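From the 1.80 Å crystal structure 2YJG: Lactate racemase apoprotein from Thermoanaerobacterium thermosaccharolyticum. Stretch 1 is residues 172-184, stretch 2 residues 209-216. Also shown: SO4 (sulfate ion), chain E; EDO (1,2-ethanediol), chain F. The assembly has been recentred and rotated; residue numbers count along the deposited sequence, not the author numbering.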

# COMPACT_ATOMS: atom_id res chain seq x y z
N GLU A 172 -17.40 -18.58 -12.22
CA GLU A 172 -17.37 -19.98 -11.79
C GLU A 172 -18.82 -20.25 -11.31
O GLU A 172 -19.59 -19.31 -11.10
CB GLU A 172 -16.39 -20.24 -10.64
CG GLU A 172 -16.85 -19.59 -9.30
CD GLU A 172 -15.83 -19.75 -8.16
OE1 GLU A 172 -14.69 -20.24 -8.40
OE2 GLU A 172 -16.20 -19.33 -7.03
N PRO A 173 -19.18 -21.52 -11.07
CA PRO A 173 -20.55 -21.75 -10.71
C PRO A 173 -20.82 -21.18 -9.34
O PRO A 173 -19.90 -21.06 -8.55
CB PRO A 173 -20.62 -23.28 -10.63
CG PRO A 173 -19.55 -23.74 -11.59
CD PRO A 173 -18.48 -22.77 -11.39
N HIS A 174 -22.07 -20.87 -9.06
CA HIS A 174 -22.46 -20.40 -7.71
C HIS A 174 -23.80 -21.01 -7.35
O HIS A 174 -24.78 -20.95 -8.16
CB HIS A 174 -22.48 -18.87 -7.66
CG HIS A 174 -22.92 -18.33 -6.35
ND1 HIS A 174 -22.07 -17.75 -5.43
CD2 HIS A 174 -24.15 -18.32 -5.79
CE1 HIS A 174 -22.78 -17.40 -4.36
NE2 HIS A 174 -24.04 -17.74 -4.56
N PHE A 175 -23.87 -21.57 -6.16
CA PHE A 175 -24.97 -22.44 -5.79
C PHE A 175 -26.36 -21.79 -5.64
O PHE A 175 -27.37 -22.52 -5.53
CB PHE A 175 -24.63 -23.29 -4.59
CG PHE A 175 -24.56 -22.56 -3.24
CD1 PHE A 175 -24.02 -21.28 -3.13
CD2 PHE A 175 -24.99 -23.20 -2.10
CE1 PHE A 175 -23.96 -20.68 -1.92
CE2 PHE A 175 -24.90 -22.59 -0.85
CZ PHE A 175 -24.33 -21.31 -0.80
N PHE A 176 -26.44 -20.46 -5.58
CA PHE A 176 -27.77 -19.81 -5.72
C PHE A 176 -27.86 -18.64 -6.69
O PHE A 176 -28.95 -18.34 -7.10
CB PHE A 176 -28.40 -19.45 -4.36
CG PHE A 176 -27.59 -18.55 -3.50
CD1 PHE A 176 -27.67 -17.17 -3.66
CD2 PHE A 176 -26.81 -19.06 -2.46
CE1 PHE A 176 -26.95 -16.30 -2.85
CE2 PHE A 176 -26.09 -18.21 -1.62
CZ PHE A 176 -26.14 -16.83 -1.80
N ALA A 177 -26.77 -17.96 -7.00
CA ALA A 177 -26.75 -16.94 -8.04
C ALA A 177 -26.44 -17.49 -9.44
O ALA A 177 -26.37 -16.74 -10.39
CB ALA A 177 -25.72 -15.84 -7.71
N GLY A 178 -26.23 -18.80 -9.54
CA GLY A 178 -26.00 -19.46 -10.84
C GLY A 178 -24.55 -19.47 -11.20
O GLY A 178 -23.91 -20.54 -11.31
N PHE A 179 -24.01 -18.27 -11.39
CA PHE A 179 -22.58 -18.07 -11.60
C PHE A 179 -22.12 -16.83 -10.88
O PHE A 179 -22.90 -15.95 -10.60
CB PHE A 179 -22.24 -17.91 -13.10
CG PHE A 179 -22.61 -19.08 -13.94
CD1 PHE A 179 -23.87 -19.24 -14.45
CD2 PHE A 179 -21.64 -19.97 -14.30
CE1 PHE A 179 -24.20 -20.38 -15.23
CE2 PHE A 179 -21.91 -21.10 -15.08
CZ PHE A 179 -23.22 -21.30 -15.57
N SER A 180 -20.81 -16.76 -10.63
CA SER A 180 -20.16 -15.53 -10.20
C SER A 180 -19.95 -14.57 -11.36
O SER A 180 -20.20 -14.91 -12.54
CB SER A 180 -18.82 -15.89 -9.52
OG SER A 180 -17.82 -16.29 -10.45
N GLY A 181 -19.50 -13.36 -11.03
CA GLY A 181 -19.08 -12.36 -12.03
C GLY A 181 -20.17 -11.47 -12.64
O GLY A 181 -21.28 -11.37 -12.13
N GLY A 182 -19.77 -10.76 -13.67
CA GLY A 182 -20.62 -9.81 -14.40
C GLY A 182 -21.25 -8.87 -13.39
O GLY A 182 -20.54 -8.28 -12.54
N ARG A 183 -22.57 -8.82 -13.42
CA ARG A 183 -23.43 -8.00 -12.57
C ARG A 183 -23.17 -8.04 -11.07
O ARG A 183 -23.52 -7.16 -10.39
CB ARG A 183 -24.91 -8.32 -12.84
CG ARG A 183 -25.40 -9.65 -12.30
CD ARG A 183 -24.63 -10.92 -12.77
NE ARG A 183 -25.23 -12.20 -12.38
CZ ARG A 183 -24.58 -13.23 -11.85
NH1 ARG A 183 -23.29 -13.25 -11.69
NH2 ARG A 183 -25.25 -14.29 -11.54
N LYS A 184 -22.57 -9.10 -10.59
CA LYS A 184 -22.26 -9.19 -9.14
C LYS A 184 -21.26 -8.16 -8.63
O LYS A 184 -21.15 -7.91 -7.40
CB LYS A 184 -21.80 -10.61 -8.74
CG LYS A 184 -22.96 -11.53 -8.43
CD LYS A 184 -22.58 -12.85 -7.71
CE LYS A 184 -22.40 -12.64 -6.23
NZ LYS A 184 -22.19 -13.95 -5.60
N TYR A 209 -35.40 -21.73 -9.09
CA TYR A 209 -34.36 -21.29 -10.03
C TYR A 209 -33.13 -20.71 -9.39
O TYR A 209 -32.21 -20.36 -10.11
CB TYR A 209 -34.92 -20.28 -11.08
CG TYR A 209 -35.97 -20.91 -11.96
CD1 TYR A 209 -35.57 -21.70 -13.05
CD2 TYR A 209 -37.34 -20.79 -11.67
CE1 TYR A 209 -36.50 -22.36 -13.84
CE2 TYR A 209 -38.29 -21.45 -12.50
CZ TYR A 209 -37.84 -22.21 -13.60
OH TYR A 209 -38.69 -22.90 -14.44
N ALA A 210 -33.11 -20.57 -8.07
CA ALA A 210 -31.97 -20.05 -7.34
C ALA A 210 -31.05 -21.24 -7.04
O ALA A 210 -31.07 -21.81 -5.94
CB ALA A 210 -32.47 -19.35 -6.02
N ARG A 211 -30.35 -21.69 -8.08
CA ARG A 211 -29.58 -22.94 -8.04
C ARG A 211 -28.29 -22.81 -8.87
O ARG A 211 -28.15 -21.93 -9.73
CB ARG A 211 -30.38 -24.08 -8.64
CG ARG A 211 -31.57 -24.54 -7.82
CD ARG A 211 -31.29 -24.99 -6.49
NE ARG A 211 -32.57 -25.49 -5.97
CZ ARG A 211 -33.52 -24.71 -5.47
NH1 ARG A 211 -33.30 -23.40 -5.28
NH2 ARG A 211 -34.68 -25.27 -5.08
N THR A 212 -27.38 -23.74 -8.62
CA THR A 212 -26.08 -23.75 -9.36
C THR A 212 -26.27 -23.78 -10.85
O THR A 212 -26.99 -24.61 -11.37
CB THR A 212 -25.32 -24.96 -8.96
OG1 THR A 212 -25.40 -25.09 -7.54
CG2 THR A 212 -23.86 -24.86 -9.32
N GLY A 213 -25.57 -22.86 -11.52
CA GLY A 213 -25.57 -22.75 -12.94
C GLY A 213 -26.85 -22.32 -13.63
O GLY A 213 -26.96 -22.44 -14.87
N VAL A 214 -27.81 -21.85 -12.85
CA VAL A 214 -29.09 -21.32 -13.35
C VAL A 214 -29.20 -19.80 -13.25
O VAL A 214 -29.09 -19.21 -12.15
CB VAL A 214 -30.28 -21.97 -12.56
CG1 VAL A 214 -31.59 -21.41 -13.13
CG2 VAL A 214 -30.21 -23.49 -12.68
N LEU A 215 -29.38 -19.15 -14.41
CA LEU A 215 -29.55 -17.73 -14.51
C LEU A 215 -30.98 -17.38 -14.94
O LEU A 215 -31.59 -16.50 -14.38
CB LEU A 215 -28.58 -17.19 -15.56
CG LEU A 215 -27.06 -17.33 -15.26
CD1 LEU A 215 -26.14 -16.72 -16.33
CD2 LEU A 215 -26.72 -16.69 -13.92
N GLU A 216 -31.52 -18.07 -15.92
CA GLU A 216 -32.84 -17.70 -16.43
C GLU A 216 -33.91 -18.04 -15.41
O GLU A 216 -33.97 -19.16 -14.87
CB GLU A 216 -33.11 -18.37 -17.76
CG GLU A 216 -32.25 -17.73 -18.85
CD GLU A 216 -32.31 -18.45 -20.18
OE1 GLU A 216 -33.41 -18.48 -20.79
OE2 GLU A 216 -31.20 -18.88 -20.65
S SO4 E . -18.27 -12.34 -7.22
O1 SO4 E . -18.42 -10.98 -7.74
O2 SO4 E . -16.84 -12.70 -7.38
O3 SO4 E . -18.66 -12.53 -5.79
O4 SO4 E . -19.15 -13.09 -8.05
C1 EDO F . -21.71 -14.22 -1.78
O1 EDO F . -21.93 -13.49 -2.99
C2 EDO F . -22.88 -15.15 -1.50
O2 EDO F . -23.35 -14.88 -0.18

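The polar contacts between the two stretches run through the backbones; 461 Å² is buried in all. One hydrogen bond joins them: Gly 213 N donates to Gly 178 O at 2.9 Å. Gly 178 O also accepts from His 174 N, at 2.9 Å, within its own stretch. Gly 213 lies inside a type II turn from Arg 211 to Val 214, where its positive phi favours glycine. The turn is closed by Val 214 N donating to Arg 211 O at 3.1 Å.

CA-H...O contacts supply most of the remaining polar fit. Thr 212 CA lies 3.3 Å from His 174 O and is nearly linear at the hydrogen, 168°. Arg 211 CA approaches Phe 175 O at 3.4 Å. Gly 178 CA makes CA-H...O contacts to two carbonyls, Arg 211 O at 3.5 Å and Val 214 O at 3.4 Å. Gly 178 has no room for a side chain: an ideal CB would clash with Val 214 O at 2.3 Å and with Leu 215 CD2 at 2.9 Å. Its positive phi also favours glycine.

Side-chain packing adds to the contact. The CA-to-CB bond of Leu 215 points sideways, but the end of the side chain comes nearer to the first stretch. Leu 215 CG meets the edge of the Phe 179 ring, 3.8 Å from Phe 179 CD1. Leu 215 CD2 lies 3.7 Å from Arg 183 NH2. Thr 212 serves with both branches: CG2 packs 3.8 Å from Pro 173 CB, and OG1 lies 3.2 Å from Phe 175 CA. The small Ala 210 fits beside Phe 176, with their CB atoms 4.4 Å apart. Phe 175 and Phe 176 point away overall and are buried.

Arg 183 braces the first stretch from within. Its NH1 and NH2 donate to Phe 179 O at 2.9 and 3.0 Å, and NH1 also donates to Gly 181 O at 2.8 Å.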